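Local structure of putative drug/sodium antiporter (Escherichia coli, 4Z3N) at residues L32-M43 with P305-V316; S258-I269 with Q397-V406. The protein probably transports the genotoxin colibactin across the membrane, acting as a MATE-family antiporter. All coordinates share one frame; numbering follows the deposited sequence.

Contact 1: L32-M43 with P305-V316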
# COMPACT_ATOMS: atom_id res chain seq x y z
N LEU A 32 -12.31 11.25 -10.62
CA LEU A 32 -11.68 10.25 -9.76
C LEU A 32 -11.79 8.81 -10.30
O LEU A 32 -10.85 8.01 -10.16
CB LEU A 32 -12.28 10.31 -8.35
CG LEU A 32 -11.89 11.50 -7.49
CD1 LEU A 32 -12.79 11.57 -6.27
CD2 LEU A 32 -10.43 11.42 -7.07
N LEU A 33 -12.92 8.47 -10.89
CA LEU A 33 -13.13 7.11 -11.36
C LEU A 33 -12.27 6.79 -12.55
O LEU A 33 -11.72 5.70 -12.65
CB LEU A 33 -14.58 6.87 -11.73
CG LEU A 33 -15.50 6.47 -10.59
CD1 LEU A 33 -16.87 6.20 -11.17
CD2 LEU A 33 -14.90 5.25 -9.89
N ARG A 34 -12.18 7.74 -13.47
CA ARG A 34 -11.43 7.50 -14.69
C ARG A 34 -9.95 7.36 -14.39
O ARG A 34 -9.21 6.72 -15.13
CB ARG A 34 -11.65 8.61 -15.69
CG ARG A 34 -10.58 9.63 -15.66
CD ARG A 34 -11.08 10.90 -16.31
NE ARG A 34 -10.47 11.10 -17.61
CZ ARG A 34 -10.74 12.13 -18.40
NH1 ARG A 34 -11.62 13.04 -18.00
NH2 ARG A 34 -10.13 12.24 -19.57
N MET A 35 -9.52 7.98 -13.31
CA MET A 35 -8.17 7.85 -12.83
C MET A 35 -7.97 6.62 -11.96
O MET A 35 -6.91 5.98 -12.01
CB MET A 35 -7.78 9.09 -12.06
CG MET A 35 -7.66 10.31 -12.94
SD MET A 35 -7.28 11.74 -11.95
CE MET A 35 -5.58 11.42 -11.50
N ALA A 36 -8.98 6.28 -11.15
CA ALA A 36 -8.84 5.17 -10.20
C ALA A 36 -9.05 3.82 -10.83
O ALA A 36 -8.54 2.84 -10.31
CB ALA A 36 -9.77 5.34 -9.03
N LEU A 37 -9.82 3.74 -11.91
CA LEU A 37 -10.12 2.42 -12.49
C LEU A 37 -8.91 1.75 -13.14
O LEU A 37 -8.67 0.57 -12.91
CB LEU A 37 -11.26 2.51 -13.51
CG LEU A 37 -12.69 2.50 -12.96
CD1 LEU A 37 -13.67 2.25 -14.10
CD2 LEU A 37 -12.89 1.47 -11.84
N PRO A 38 -8.14 2.50 -13.95
CA PRO A 38 -6.88 1.98 -14.50
C PRO A 38 -5.94 1.52 -13.41
O PRO A 38 -5.23 0.53 -13.57
CB PRO A 38 -6.28 3.18 -15.23
CG PRO A 38 -7.45 4.04 -15.57
CD PRO A 38 -8.45 3.85 -14.47
N MET A 39 -5.94 2.26 -12.30
CA MET A 39 -5.08 1.98 -11.15
C MET A 39 -5.50 0.68 -10.48
O MET A 39 -4.66 -0.10 -10.03
CB MET A 39 -5.13 3.12 -10.13
CG MET A 39 -4.15 2.95 -8.98
SD MET A 39 -2.42 2.72 -9.51
CE MET A 39 -2.00 4.37 -10.05
N PHE A 40 -6.80 0.45 -10.42
CA PHE A 40 -7.31 -0.79 -9.88
C PHE A 40 -6.97 -1.98 -10.79
O PHE A 40 -6.68 -3.07 -10.30
CB PHE A 40 -8.82 -0.68 -9.67
CG PHE A 40 -9.42 -1.88 -8.99
CD1 PHE A 40 -9.20 -2.11 -7.64
CD2 PHE A 40 -10.18 -2.79 -9.70
CE1 PHE A 40 -9.76 -3.24 -7.00
CE2 PHE A 40 -10.73 -3.93 -9.08
CZ PHE A 40 -10.52 -4.14 -7.73
N VAL A 41 -6.99 -1.79 -12.11
CA VAL A 41 -6.65 -2.89 -13.01
C VAL A 41 -5.19 -3.26 -12.78
O VAL A 41 -4.84 -4.44 -12.71
CB VAL A 41 -6.88 -2.55 -14.51
CG1 VAL A 41 -6.21 -3.59 -15.40
CG2 VAL A 41 -8.37 -2.45 -14.82
N GLY A 42 -4.36 -2.23 -12.64
CA GLY A 42 -2.95 -2.41 -12.35
C GLY A 42 -2.75 -3.22 -11.09
O GLY A 42 -1.82 -4.03 -10.99
N MET A 43 -3.63 -3.02 -10.11
CA MET A 43 -3.50 -3.70 -8.84
C MET A 43 -3.90 -5.16 -8.98
O MET A 43 -3.33 -6.01 -8.34
CB MET A 43 -4.32 -3.00 -7.76
CG MET A 43 -3.69 -1.70 -7.27
SD MET A 43 -4.75 -0.76 -6.14
CE MET A 43 -4.16 0.91 -6.45
N PRO A 305 -10.07 -1.39 -3.59
CA PRO A 305 -10.73 -0.31 -4.35
C PRO A 305 -10.57 1.07 -3.69
O PRO A 305 -10.57 2.09 -4.38
CB PRO A 305 -12.20 -0.75 -4.37
CG PRO A 305 -12.33 -1.74 -3.30
CD PRO A 305 -11.02 -2.43 -3.20
N MET A 306 -10.40 1.09 -2.38
CA MET A 306 -10.15 2.34 -1.67
C MET A 306 -8.69 2.84 -1.85
O MET A 306 -8.43 4.05 -1.83
CB MET A 306 -10.50 2.16 -0.20
CG MET A 306 -9.66 2.93 0.78
SD MET A 306 -9.59 2.01 2.33
CE MET A 306 -11.32 1.62 2.60
N LEU A 307 -7.76 1.90 -2.03
CA LEU A 307 -6.37 2.26 -2.30
C LEU A 307 -6.25 2.84 -3.71
O LEU A 307 -5.46 3.75 -3.95
CB LEU A 307 -5.44 1.06 -2.13
CG LEU A 307 -5.32 0.44 -0.73
CD1 LEU A 307 -4.32 -0.68 -0.74
CD2 LEU A 307 -4.91 1.47 0.28
N ALA A 308 -7.04 2.30 -4.64
CA ALA A 308 -7.13 2.82 -6.00
C ALA A 308 -7.65 4.26 -6.07
O ALA A 308 -7.06 5.12 -6.73
CB ALA A 308 -8.00 1.91 -6.84
N ILE A 309 -8.78 4.51 -5.41
CA ILE A 309 -9.34 5.86 -5.29
C ILE A 309 -8.36 6.85 -4.58
O ILE A 309 -8.23 8.00 -5.01
CB ILE A 309 -10.70 5.80 -4.55
CG1 ILE A 309 -11.65 4.86 -5.30
CG2 ILE A 309 -11.32 7.19 -4.41
CD1 ILE A 309 -12.98 4.63 -4.61
N ALA A 310 -7.68 6.38 -3.54
CA ALA A 310 -6.67 7.15 -2.84
C ALA A 310 -5.61 7.68 -3.78
O ALA A 310 -5.18 8.85 -3.65
CB ALA A 310 -6.01 6.32 -1.73
N THR A 311 -5.16 6.83 -4.70
CA THR A 311 -4.06 7.21 -5.58
C THR A 311 -4.56 8.32 -6.50
O THR A 311 -3.81 9.25 -6.81
CB THR A 311 -3.47 6.02 -6.47
OG1 THR A 311 -4.45 5.55 -7.40
CG2 THR A 311 -2.94 4.88 -5.63
N ALA A 312 -5.83 8.23 -6.90
CA ALA A 312 -6.45 9.18 -7.82
C ALA A 312 -6.63 10.53 -7.14
O ALA A 312 -6.54 11.58 -7.78
CB ALA A 312 -7.80 8.67 -8.32
N LEU A 313 -6.86 10.47 -5.83
CA LEU A 313 -7.17 11.63 -5.03
C LEU A 313 -5.92 12.46 -4.77
O LEU A 313 -6.01 13.69 -4.65
CB LEU A 313 -7.81 11.21 -3.70
CG LEU A 313 -8.13 12.39 -2.78
CD1 LEU A 313 -9.25 13.29 -3.35
CD2 LEU A 313 -8.48 11.90 -1.41
N LEU A 314 -4.78 11.79 -4.67
CA LEU A 314 -3.50 12.47 -4.49
C LEU A 314 -3.22 13.46 -5.65
O LEU A 314 -2.92 14.64 -5.46
CB LEU A 314 -2.36 11.45 -4.36
CG LEU A 314 -1.00 12.08 -4.03
CD1 LEU A 314 -0.70 11.91 -2.57
CD2 LEU A 314 0.10 11.49 -4.87
N THR A 315 -3.36 12.95 -6.87
CA THR A 315 -3.25 13.77 -8.06
C THR A 315 -4.25 14.93 -8.14
O THR A 315 -3.87 16.05 -8.52
CB THR A 315 -3.45 12.91 -9.27
OG1 THR A 315 -2.73 11.69 -9.06
CG2 THR A 315 -2.93 13.64 -10.50
N VAL A 316 -5.50 14.66 -7.78
CA VAL A 316 -6.54 15.68 -7.87
C VAL A 316 -6.37 16.73 -6.76
O VAL A 316 -6.50 17.94 -7.01
CB VAL A 316 -7.95 15.06 -7.80
CG1 VAL A 316 -9.00 16.14 -7.65
CG2 VAL A 316 -8.21 14.21 -9.03
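Ala36 meets the backbone of Ala308 and Ile309 where 32-43 crosses 305-316, the axes of these segments 7.9 Å apart at 130°. Ala308 and Ala312 lie on either side of Ala36, whose CB is 3.6 Å from Ala308 O and 3.9 Å from Ala312 CB. Ala308 CB also sits 3.9 Å from Phe40 CB. Single methyls suit these places because they let the two backbones approach. Leu32 lays CD2 against Leu313 and Val316, 4.1 Å from Val316 CG2. Met35 is extended to SD and then bends at chi3 (72°), which lays its CE methyl across Thr315. Met43 stays extended, and its CE rests 3.6 Å from Ala308 CA. The CG of Phe40 lies opposite its backbone N (chi1 -175°), a setting that carries the ring towards Pro305, with CE1 4.1 Å from Pro305 CD. Thr311 turns its hydroxyl back to Ala308 O of its own helix, an OG1-to-O bond of 2.7 Å, so a polar group can sit beside Met39. Around this mainly apolar seam, Met39 touches helix 181-204, Leu32, Ile309 and Val316 meet helix 326-358, Ala310 leans on helix 382-399, and the hydroxyl of Thr315 bonds Gln176 O near the end of helix 162-177.

Contact 2: S258-I269 with Q397-V406; sequences SVGMAQMLMQLI and QAIGKPWYSV
Gln397 inserts its side chain as a knob into a hole formed by Val259, Ala262, Gln263 and Met266 of helix 250-284. A bend at chi2 (-77°) turns its amide towards that helix, where NE2 serves two acceptors: Val259 O at 3.2 Å and Gln263 OE1 at 3.1 Å. The second acceptor lies in the amide plane of Gln397, whereas Val259 O is tilted out of it. Val259 O also takes the helical bond from Gln263 N, and the two donors approach from opposite faces of its carbonyl plane. A glutamine suits this spot because its N-H groups can be shared between backbone and side chain, while Asn86 engages the other end of the Gln263 amide. Beside this polar grip, the small Ala262 admits the Pro402 ring, and Met266 brings SD within 3.7 Å of Ser405 CB. Packing thins towards Leu265, an exposed residue whose CD2 is 4.4 Å from Val406 CG1 and whose side chain lies about 7 Å from a bound monoolein lipid. Gly400, with positive phi (83°), closes helix 382-399 in a Schellman motif, and the resulting helix-break-helix segment packs along helix 250-284 in the second MatE half of the transporter.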
# COMPACT_ATOMS: atom_id res chain seq x y z
N SER A 258 9.99 14.36 3.49
CA SER A 258 9.03 14.40 4.58
C SER A 258 7.72 13.65 4.21
O SER A 258 7.24 12.83 4.99
CB SER A 258 8.75 15.85 4.97
OG SER A 258 8.23 16.57 3.87
N VAL A 259 7.16 13.92 3.03
CA VAL A 259 5.99 13.18 2.52
C VAL A 259 6.34 11.71 2.33
O VAL A 259 5.61 10.81 2.78
CB VAL A 259 5.45 13.78 1.17
CG1 VAL A 259 4.52 12.81 0.44
CG2 VAL A 259 4.73 15.08 1.42
N GLY A 260 7.46 11.46 1.66
CA GLY A 260 7.86 10.12 1.30
C GLY A 260 8.18 9.24 2.49
O GLY A 260 7.83 8.05 2.53
N MET A 261 8.86 9.81 3.47
CA MET A 261 9.21 9.03 4.63
C MET A 261 8.06 8.92 5.61
O MET A 261 8.00 7.97 6.39
CB MET A 261 10.44 9.62 5.31
CG MET A 261 11.70 8.96 4.82
SD MET A 261 13.13 9.71 5.58
CE MET A 261 14.44 8.88 4.67
N ALA A 262 7.14 9.87 5.56
CA ALA A 262 5.93 9.78 6.36
C ALA A 262 5.14 8.56 5.88
O ALA A 262 4.52 7.86 6.66
CB ALA A 262 5.11 11.07 6.26
N GLN A 263 5.20 8.30 4.58
CA GLN A 263 4.47 7.20 3.97
C GLN A 263 5.02 5.87 4.46
O GLN A 263 4.27 4.92 4.66
CB GLN A 263 4.56 7.28 2.44
CG GLN A 263 3.73 6.22 1.71
CD GLN A 263 2.23 6.46 1.79
OE1 GLN A 263 1.78 7.40 2.44
NE2 GLN A 263 1.46 5.62 1.13
N MET A 264 6.33 5.82 4.64
CA MET A 264 7.00 4.65 5.16
C MET A 264 6.69 4.46 6.63
O MET A 264 6.52 3.35 7.11
CB MET A 264 8.50 4.76 4.94
CG MET A 264 8.87 4.93 3.51
SD MET A 264 10.63 5.23 3.42
CE MET A 264 10.80 5.93 1.77
N LEU A 265 6.63 5.57 7.35
CA LEU A 265 6.35 5.53 8.76
C LEU A 265 4.94 4.98 9.01
O LEU A 265 4.69 4.28 9.99
CB LEU A 265 6.49 6.93 9.34
CG LEU A 265 6.58 7.00 10.86
CD1 LEU A 265 7.76 6.16 11.35
CD2 LEU A 265 6.68 8.47 11.28
N MET A 266 4.03 5.29 8.09
CA MET A 266 2.64 4.85 8.18
C MET A 266 2.49 3.35 7.87
O MET A 266 1.66 2.69 8.47
CB MET A 266 1.77 5.68 7.23
CG MET A 266 1.49 7.09 7.74
SD MET A 266 0.47 8.11 6.63
CE MET A 266 1.72 8.76 5.53
N GLN A 267 3.27 2.84 6.92
CA GLN A 267 3.30 1.41 6.65
C GLN A 267 3.73 0.70 7.92
O GLN A 267 3.20 -0.36 8.29
CB GLN A 267 4.30 1.07 5.55
CG GLN A 267 4.33 2.02 4.41
CD GLN A 267 3.25 1.73 3.43
OE1 GLN A 267 2.07 1.67 3.80
NE2 GLN A 267 3.63 1.52 2.18
N LEU A 268 4.72 1.30 8.57
CA LEU A 268 5.30 0.74 9.77
C LEU A 268 4.22 0.62 10.85
O LEU A 268 3.97 -0.48 11.36
CB LEU A 268 6.47 1.61 10.22
CG LEU A 268 7.49 1.06 11.20
CD1 LEU A 268 7.87 -0.38 10.86
CD2 LEU A 268 8.73 1.97 11.20
N ILE A 269 3.58 1.74 11.16
CA ILE A 269 2.50 1.80 12.14
C ILE A 269 1.39 0.79 11.87
O ILE A 269 0.83 0.19 12.80
CB ILE A 269 1.88 3.21 12.17
CG1 ILE A 269 2.90 4.23 12.67
CG2 ILE A 269 0.60 3.22 13.03
CD1 ILE A 269 2.47 5.68 12.47
N GLN A 397 -0.98 14.26 2.52
CA GLN A 397 0.21 13.92 1.76
C GLN A 397 0.24 14.73 0.47
O GLN A 397 1.28 15.24 0.07
CB GLN A 397 0.23 12.42 1.46
CG GLN A 397 0.41 11.56 2.68
CD GLN A 397 1.84 11.54 3.15
OE1 GLN A 397 2.40 12.58 3.53
NE2 GLN A 397 2.46 10.36 3.11
N ALA A 398 -0.93 14.87 -0.15
CA ALA A 398 -1.04 15.62 -1.38
C ALA A 398 -0.68 17.10 -1.17
O ALA A 398 -0.06 17.71 -2.05
CB ALA A 398 -2.44 15.48 -1.97
N ILE A 399 -1.05 17.67 -0.03
CA ILE A 399 -0.83 19.11 0.18
C ILE A 399 0.47 19.40 0.95
O ILE A 399 0.75 20.56 1.28
CB ILE A 399 -2.03 19.79 0.92
CG1 ILE A 399 -2.21 19.24 2.33
CG2 ILE A 399 -3.33 19.68 0.10
CD1 ILE A 399 -2.91 20.19 3.25
N GLY A 400 1.25 18.36 1.25
CA GLY A 400 2.54 18.53 1.89
C GLY A 400 2.54 18.70 3.40
O GLY A 400 3.37 19.42 3.95
N LYS A 401 1.60 18.05 4.07
CA LYS A 401 1.49 18.16 5.52
C LYS A 401 1.38 16.78 6.20
O LYS A 401 0.38 16.48 6.86
CB LYS A 401 0.29 19.03 5.87
CG LYS A 401 0.35 20.44 5.26
CD LYS A 401 1.34 21.29 6.00
CE LYS A 401 1.53 22.65 5.35
NZ LYS A 401 2.38 23.50 6.24
N PRO A 402 2.42 15.95 6.05
CA PRO A 402 2.44 14.55 6.53
C PRO A 402 2.18 14.34 8.03
O PRO A 402 1.90 13.21 8.44
CB PRO A 402 3.86 14.08 6.18
CG PRO A 402 4.65 15.36 5.83
CD PRO A 402 3.61 16.25 5.23
N TRP A 403 2.29 15.39 8.83
CA TRP A 403 2.06 15.29 10.26
C TRP A 403 0.64 14.79 10.53
O TRP A 403 0.43 13.96 11.42
CB TRP A 403 2.30 16.63 10.96
CG TRP A 403 1.71 16.70 12.31
CD1 TRP A 403 0.42 16.99 12.62
CD2 TRP A 403 2.38 16.43 13.55
NE1 TRP A 403 0.23 16.93 13.98
CE2 TRP A 403 1.42 16.59 14.58
CE3 TRP A 403 3.69 16.07 13.90
CZ2 TRP A 403 1.73 16.42 15.92
CZ3 TRP A 403 3.99 15.90 15.25
CH2 TRP A 403 3.01 16.08 16.24
N TYR A 404 -0.33 15.30 9.76
CA TYR A 404 -1.71 14.91 9.98
C TYR A 404 -2.05 13.59 9.32
O TYR A 404 -2.99 12.90 9.70
CB TYR A 404 -2.63 16.05 9.52
CG TYR A 404 -2.34 17.28 10.33
CD1 TYR A 404 -1.40 18.22 9.89
CD2 TYR A 404 -2.95 17.48 11.56
CE1 TYR A 404 -1.10 19.34 10.64
CE2 TYR A 404 -2.65 18.59 12.33
CZ TYR A 404 -1.73 19.53 11.86
OH TYR A 404 -1.43 20.63 12.62
N SER A 405 -1.25 13.22 8.34
CA SER A 405 -1.30 11.89 7.78
C SER A 405 -0.95 10.89 8.85
O SER A 405 -1.67 9.91 9.05
CB SER A 405 -0.33 11.75 6.60
OG SER A 405 -0.74 12.55 5.53
N VAL A 406 0.16 11.13 9.54
CA VAL A 406 0.62 10.22 10.59
C VAL A 406 -0.30 10.25 11.81
O VAL A 406 -0.61 9.22 12.38
CB VAL A 406 2.06 10.54 11.00
CG1 VAL A 406 2.51 9.65 12.16
CG2 VAL A 406 2.98 10.38 9.79

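Overall arrangement
Contact 1 is a buried seam linking helices from the two MatE family regions, whereas contact 2 is partly buried and lies wholly within the second. Their chemistry follows: contact 1 relies on small and apolar side chains, with its hydroxyls bonded within their own helix or to Gln176, while contact 2 adds an amide network around the buried Gln397 and thins towards the exposed Leu265, with a bound lipid nearby. The centres are about 19 Å apart, yet the contacts touch, for Leu314 of contact 1 packs on Gln397 and Ala398 of contact 2. Helices 250-284 and 286-322 follow each other in the chain, and helix 382-399 bridges them, touching 286-322 while Gln397 near its end meets 250-284.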